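Local coordinates for protein cyclopropane-fatty-acyl-phospholipid synthase 1 (Mycobacterium tuberculosis, PDB 1KPH) that converts a double bond at the distal position of an alpha mycolic acid into a cyclopropane ring, using a methylene group from S-adenosyl-L-methionine, at residues F26-P29 with T30-S34; V103-L106 with V107-E111. All blocks are in the same frame, centred on the assembly; numbering follows the deposited sequence.

Contact 1. Residues F26-P29 with T30-S34; sequences FLDP and TQTYS. With SAH (S-adenosyl-L-homocysteine), chain F; 10A (didecyl-dimethyl-ammonium), chain G.
Leu27 reaches over the turn that follows it and rests a methyl against the Tyr33 ring: Leu27 CD2 lies 3.5 Å from Tyr33 CD1, the side chains meeting at about a right angle. The same methyl lies against Thr32 O, while Leu27 CD1 approaches Gln31 O at 3.9 Å. With CG beside the backbone N and an extended chi2, both methyls are carried forward to the returning chain. Trp75 and Trp239 pack against this leucine from outside the loop.

Asp28 binds the loop through its carboxylate. OD2 takes two donors from Thr30: the hydroxyl OG1 at 2.6 Å, on the syn lone pair, and the backbone N at 2.9 Å, which comes from well above the carboxylate plane. Two donors from one residue limit rotation of the group, and chi1 of 77°, which sets CG between the backbone N and the carbonyl carbon, folds it back over the turn. OD1 accepts a weak bond from Thr32 N and a further one from a water that also donates to Thr32 O and accepts from Asp28 N. Asp28 to Gln31 is a type I beta turn closed by Gln31 N to Asp28 O at 2.7 Å, with Asp28 OD2 accepting Thr30 N two residues on, as in an Asx turn.

Tyr33, delivered by this turn, lines both ligand pockets. Its N donates to SAH OXT at 2.8 Å in a nearly straight bond (171°), and C11 of the didecyl-dimethyl-ammonium lies 3.4 Å above the centre of one ring face. Phe26 presents its edge to the tyrosine face in an offset edge-to-face pair, planes at 68°. The phenol OH is hydrogen-bonded to Tyr265 and His15.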
loop_
_atom_site.group_PDB
_atom_site.type_symbol
_atom_site.label_atom_id
_atom_site.label_comp_id
_atom_site.label_asym_id
_atom_site.label_seq_id
_atom_site.Cartn_x
_atom_site.Cartn_y
_atom_site.Cartn_z
ATOM N N PHE A 26 0.706 2.723 -16.194
ATOM C CA PHE A 26 -0.360 3.458 -15.532
ATOM C C PHE A 26 -0.013 4.162 -14.225
ATOM O O PHE A 26 -0.718 5.084 -13.830
ATOM C CB PHE A 26 -1.608 2.568 -15.372
ATOM C CG PHE A 26 -1.460 1.443 -14.384
ATOM C CD1 PHE A 26 -1.694 1.653 -13.025
ATOM C CD2 PHE A 26 -1.154 0.157 -14.819
ATOM C CE1 PHE A 26 -1.630 0.589 -12.113
ATOM C CE2 PHE A 26 -1.089 -0.911 -13.916
ATOM C CZ PHE A 26 -1.328 -0.693 -12.563
ATOM N N LEU A 27 1.071 3.758 -13.568
ATOM C CA LEU A 27 1.483 4.407 -12.315
ATOM C C LEU A 27 2.280 5.674 -12.610
ATOM O O LEU A 27 2.799 5.843 -13.713
ATOM C CB LEU A 27 2.360 3.473 -11.483
ATOM C CG LEU A 27 1.745 2.157 -11.008
ATOM C CD1 LEU A 27 2.777 1.396 -10.185
ATOM C CD2 LEU A 27 0.493 2.440 -10.188
ATOM N N ASP A 28 2.392 6.560 -11.625
ATOM C CA ASP A 28 3.160 7.780 -11.831
ATOM C C ASP A 28 4.637 7.388 -11.820
ATOM O O ASP A 28 4.995 6.277 -11.408
ATOM C CB ASP A 28 2.874 8.811 -10.727
ATOM C CG ASP A 28 3.590 8.494 -9.428
ATOM O OD1 ASP A 28 3.118 7.609 -8.679
ATOM O OD2 ASP A 28 4.638 9.127 -9.167
ATOM N N PRO A 29 5.519 8.291 -12.270
ATOM C CA PRO A 29 6.957 8.025 -12.311
ATOM C C PRO A 29 7.596 7.445 -11.048
ATOM O O PRO A 29 8.531 6.647 -11.145
ATOM C CB PRO A 29 7.539 9.378 -12.693
ATOM C CG PRO A 29 6.485 9.913 -13.627
ATOM C CD PRO A 29 5.214 9.606 -12.866
ATOM N N THR A 30 7.115 7.837 -9.868
ATOM C CA THR A 30 7.694 7.313 -8.629
ATOM C C THR A 30 7.275 5.860 -8.428
ATOM O O THR A 30 7.774 5.172 -7.532
ATOM C CB THR A 30 7.235 8.104 -7.382
ATOM O OG1 THR A 30 5.833 7.893 -7.175
ATOM C CG2 THR A 30 7.511 9.596 -7.552
ATOM N N GLN A 31 6.353 5.411 -9.272
ATOM C CA GLN A 31 5.829 4.048 -9.221
ATOM C C GLN A 31 5.099 3.789 -7.912
ATOM O O GLN A 31 5.110 2.671 -7.394
ATOM C CB GLN A 31 6.955 3.020 -9.389
ATOM C CG GLN A 31 7.788 3.212 -10.643
ATOM C CD GLN A 31 6.938 3.386 -11.886
ATOM O OE1 GLN A 31 7.068 4.376 -12.604
ATOM N NE2 GLN A 31 6.065 2.423 -12.146
ATOM N N THR A 32 4.482 4.831 -7.361
ATOM C CA THR A 32 3.728 4.676 -6.123
ATOM C C THR A 32 2.437 3.948 -6.501
ATOM O O THR A 32 1.725 4.349 -7.426
ATOM C CB THR A 32 3.409 6.042 -5.479
ATOM O OG1 THR A 32 4.635 6.686 -5.103
ATOM C CG2 THR A 32 2.546 5.863 -4.235
ATOM N N TYR A 33 2.138 2.877 -5.778
ATOM C CA TYR A 33 0.966 2.059 -6.076
ATOM C C TYR A 33 0.037 2.014 -4.864
ATOM O O TYR A 33 -0.119 0.980 -4.216
ATOM C CB TYR A 33 1.459 0.657 -6.461
ATOM C CG TYR A 33 0.486 -0.235 -7.209
ATOM C CD1 TYR A 33 -0.717 0.256 -7.714
ATOM C CD2 TYR A 33 0.790 -1.580 -7.424
ATOM C CE1 TYR A 33 -1.598 -0.575 -8.418
ATOM C CE2 TYR A 33 -0.082 -2.417 -8.125
ATOM C CZ TYR A 33 -1.272 -1.908 -8.618
ATOM O OH TYR A 33 -2.135 -2.736 -9.307
ATOM N N SER A 34 -0.571 3.159 -4.571
ATOM C CA SER A 34 -1.482 3.316 -3.448
ATOM C C SER A 34 -2.207 4.653 -3.606
ATOM O O SER A 34 -1.851 5.452 -4.471
ATOM C CB SER A 34 -0.703 3.279 -2.128
ATOM O OG SER A 34 0.422 4.153 -2.162
HETATM N N SAH F . 3.885 0.664 -0.255
HETATM C CA SAH F . 4.107 0.759 -1.697
HETATM C CB SAH F . 3.644 -0.520 -2.426
HETATM C CG SAH F . 2.237 -1.079 -2.119
HETATM C C SAH F . 3.379 1.978 -2.290
HETATM O OXT SAH F . 3.616 2.296 -3.469
HETATM C "C5'" SAH F . 1.913 -3.850 -1.772
HETATM C "C4'" SAH F . 3.343 -4.086 -1.307
HETATM O "O4'" SAH F . 3.418 -4.772 -0.027
HETATM C "C3'" SAH F . 4.163 -4.917 -2.291
HETATM O "O3'" SAH F . 5.474 -4.310 -2.441
HETATM C "C2'" SAH F . 4.232 -6.275 -1.638
HETATM O "O2'" SAH F . 5.365 -7.031 -2.071
HETATM C "C1'" SAH F . 4.274 -5.930 -0.188
HETATM N N9 SAH F . 3.855 -7.027 0.690
HETATM C C8 SAH F . 2.742 -7.810 0.673
HETATM N N7 SAH F . 2.642 -8.712 1.598
HETATM C C5 SAH F . 3.818 -8.512 2.321
HETATM C C6 SAH F . 4.435 -9.183 3.569
HETATM N N6 SAH F . 3.843 -10.192 4.228
HETATM N N1 SAH F . 5.647 -8.694 3.995
HETATM C C2 SAH F . 6.235 -7.670 3.319
HETATM N N3 SAH F . 5.794 -7.008 2.222
HETATM C C4 SAH F . 4.570 -7.486 1.775
HETATM C C1 10A G . -12.463 -8.232 -0.529
HETATM C C2 10A G . -11.085 -8.716 -0.993
HETATM C C3 10A G . -10.113 -7.534 -1.076
HETATM C C4 10A G . -8.691 -7.871 -1.550
HETATM C C5 10A G . -7.897 -6.557 -1.567
HETATM C C6 10A G . -6.452 -6.658 -2.081
HETATM C C7 10A G . -5.917 -5.219 -2.038
HETATM C C8 10A G . -4.530 -5.022 -2.658
HETATM C C9 10A G . -4.190 -3.517 -2.591
HETATM C C10 10A G . -2.916 -3.226 -3.383
HETATM N N1 10A G . -2.445 -1.796 -3.691
HETATM C C11 10A G . -1.219 -1.939 -4.571
HETATM C C12 10A G . -1.999 -1.080 -2.441
HETATM C C13 10A G . -3.464 -0.864 -4.366
HETATM C C14 10A G . -4.176 -1.221 -5.709
HETATM C C15 10A G . -5.419 -0.376 -6.079
HETATM C C16 10A G . -6.657 -0.413 -5.152
HETATM C C17 10A G . -7.344 -1.791 -5.092
HETATM C C18 10A G . -8.588 -1.803 -4.194
HETATM C C19 10A G . -9.229 -3.198 -4.188
HETATM C C20 10A G . -10.501 -3.170 -3.325
HETATM C C21 10A G . -11.204 -4.530 -3.318
HETATM C C22 10A G . -12.468 -4.419 -2.465
HETATM O O HOH W 1 0.767 6.383 -9.050
#

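Contact 2. Residues V103-L106 with V107-E111; sequences VQQL and VANSE
Val107 N donates to Val103 O at 2.9 Å with an angle of 168°, the first of three backbone bonds here that run from an N-H to the carbonyl four residues earlier. Ala108 N follows with Gln104 O at 3.0 Å. Asn109 N reaches Gln105 O at 2.8 Å but along a more bent path (146°), and adds a weak bond to Leu106 O, three residues back. Ser110 N bonds to Val107 O, also three residues back, and Ser110 is the first residue to leave helical phi/psi.

Among the polar side chains, Asn109 turns away from its own carbonyl carbon and back along the helix, which brings ND2 2.9 Å from Gln105 O. The Gln105 and Asn109 amides cross with their planes 72° apart.

Two methyls pack against carbonyl oxygens: Val107 CG2 lies 3.4 Å from Val103 O, and Ala108 CB sits 3.3 Å from Gln104 O. The apolar pair is looser, Val107 CG2 lying 4.4 Å from Val103 CG1. Toward strand 116-119, Val103 touches Val118 and Val107 touches Lys116; Leu106 packs on Met80 of helix 77-86. The arrangement is the C-terminal end of helix 97-109 in the beta-alpha-beta unit 89-93, 97-109, 116-119 of the Rossmann-like methyltransferase fold.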
loop_
_atom_site.group_PDB
_atom_site.type_symbol
_atom_site.label_atom_id
_atom_site.label_comp_id
_atom_site.label_asym_id
_atom_site.label_seq_id
_atom_site.Cartn_x
_atom_site.Cartn_y
_atom_site.Cartn_z
ATOM N N VAL A 103 14.440 -1.635 -6.525
ATOM C CA VAL A 103 14.873 -0.841 -5.383
ATOM C C VAL A 103 16.355 -1.071 -5.093
ATOM O O VAL A 103 17.048 -0.173 -4.608
ATOM C CB VAL A 103 14.041 -1.177 -4.127
ATOM C CG1 VAL A 103 14.524 -0.363 -2.944
ATOM C CG2 VAL A 103 12.574 -0.885 -4.392
ATOM N N GLN A 104 16.840 -2.274 -5.391
ATOM C CA GLN A 104 18.244 -2.587 -5.164
ATOM C C GLN A 104 19.117 -1.690 -6.038
ATOM O O GLN A 104 20.237 -1.346 -5.659
ATOM C CB GLN A 104 18.532 -4.060 -5.471
ATOM C CG GLN A 104 19.999 -4.439 -5.316
ATOM C CD GLN A 104 20.549 -4.104 -3.940
ATOM O OE1 GLN A 104 20.065 -4.606 -2.923
ATOM N NE2 GLN A 104 21.568 -3.248 -3.900
ATOM N N GLN A 105 18.609 -1.309 -7.207
ATOM C CA GLN A 105 19.372 -0.432 -8.088
ATOM C C GLN A 105 19.323 1.002 -7.578
ATOM O O GLN A 105 20.314 1.730 -7.658
ATOM C CB GLN A 105 18.850 -0.506 -9.522
ATOM C CG GLN A 105 19.320 -1.753 -10.258
ATOM C CD GLN A 105 20.835 -1.896 -10.233
ATOM O OE1 GLN A 105 21.563 -1.059 -10.778
ATOM N NE2 GLN A 105 21.317 -2.954 -9.588
ATOM N N LEU A 106 18.171 1.406 -7.050
ATOM C CA LEU A 106 18.036 2.751 -6.502
ATOM C C LEU A 106 19.068 2.896 -5.378
ATOM O O LEU A 106 19.787 3.892 -5.304
ATOM C CB LEU A 106 16.623 2.968 -5.947
ATOM C CG LEU A 106 15.443 2.937 -6.925
ATOM C CD1 LEU A 106 14.149 3.172 -6.152
ATOM C CD2 LEU A 106 15.613 4.007 -8.005
ATOM N N VAL A 107 19.132 1.888 -4.511
ATOM C CA VAL A 107 20.077 1.882 -3.403
ATOM C C VAL A 107 21.513 1.936 -3.921
ATOM O O VAL A 107 22.316 2.752 -3.473
ATOM C CB VAL A 107 19.916 0.606 -2.536
ATOM C CG1 VAL A 107 21.115 0.446 -1.606
ATOM C CG2 VAL A 107 18.633 0.694 -1.719
ATOM N N ALA A 108 21.825 1.062 -4.870
ATOM C CA ALA A 108 23.163 0.992 -5.445
ATOM C C ALA A 108 23.608 2.297 -6.107
ATOM O O ALA A 108 24.781 2.651 -6.060
ATOM C CB ALA A 108 23.231 -0.149 -6.452
ATOM N N ASN A 109 22.670 3.015 -6.716
ATOM C CA ASN A 109 23.004 4.259 -7.398
ATOM C C ASN A 109 22.838 5.539 -6.582
ATOM O O ASN A 109 23.195 6.620 -7.048
ATOM C CB ASN A 109 22.190 4.370 -8.687
ATOM C CG ASN A 109 22.556 3.301 -9.695
ATOM O OD1 ASN A 109 23.717 3.180 -10.094
ATOM N ND2 ASN A 109 21.570 2.515 -10.112
ATOM N N SER A 110 22.305 5.431 -5.369
ATOM C CA SER A 110 22.116 6.617 -4.531
ATOM C C SER A 110 23.447 7.253 -4.135
ATOM O O SER A 110 24.427 6.556 -3.899
ATOM C CB SER A 110 21.342 6.251 -3.264
ATOM O OG SER A 110 21.326 7.329 -2.340
ATOM N N GLU A 111 23.486 8.580 -4.080
ATOM C CA GLU A 111 24.700 9.269 -3.668
ATOM C C GLU A 111 24.534 9.798 -2.249
ATOM O O GLU A 111 25.380 10.539 -1.738
ATOM C CB GLU A 111 25.055 10.402 -4.642
ATOM C CG GLU A 111 23.885 11.037 -5.372
ATOM C CD GLU A 111 22.967 11.811 -4.457
ATOM O OE1 GLU A 111 22.319 11.188 -3.592
ATOM O OE2 GLU A 111 22.894 13.050 -4.603
#

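Overall arrangement
Contact 1 precedes contact 2 in the chain, and their centres lie 18 Å apart; the nearest atoms are about 7 Å apart, so the two do not touch. They differ in depth: residues 26-34 are centred 11 Å from the middle of the chain, whereas 103-111 lie 21 Å out, at the surface. Contact 1 borders both bound ligands directly. Contact 2 comes closest through Val103, whose side chain is about 8 Å from SAH and about 14 Å from the didecyl-dimethyl-ammonium. Helix 77-86 borders both, meeting Thr30 and Thr32 at Ala77 and Leu106 and Ser110 at Met80.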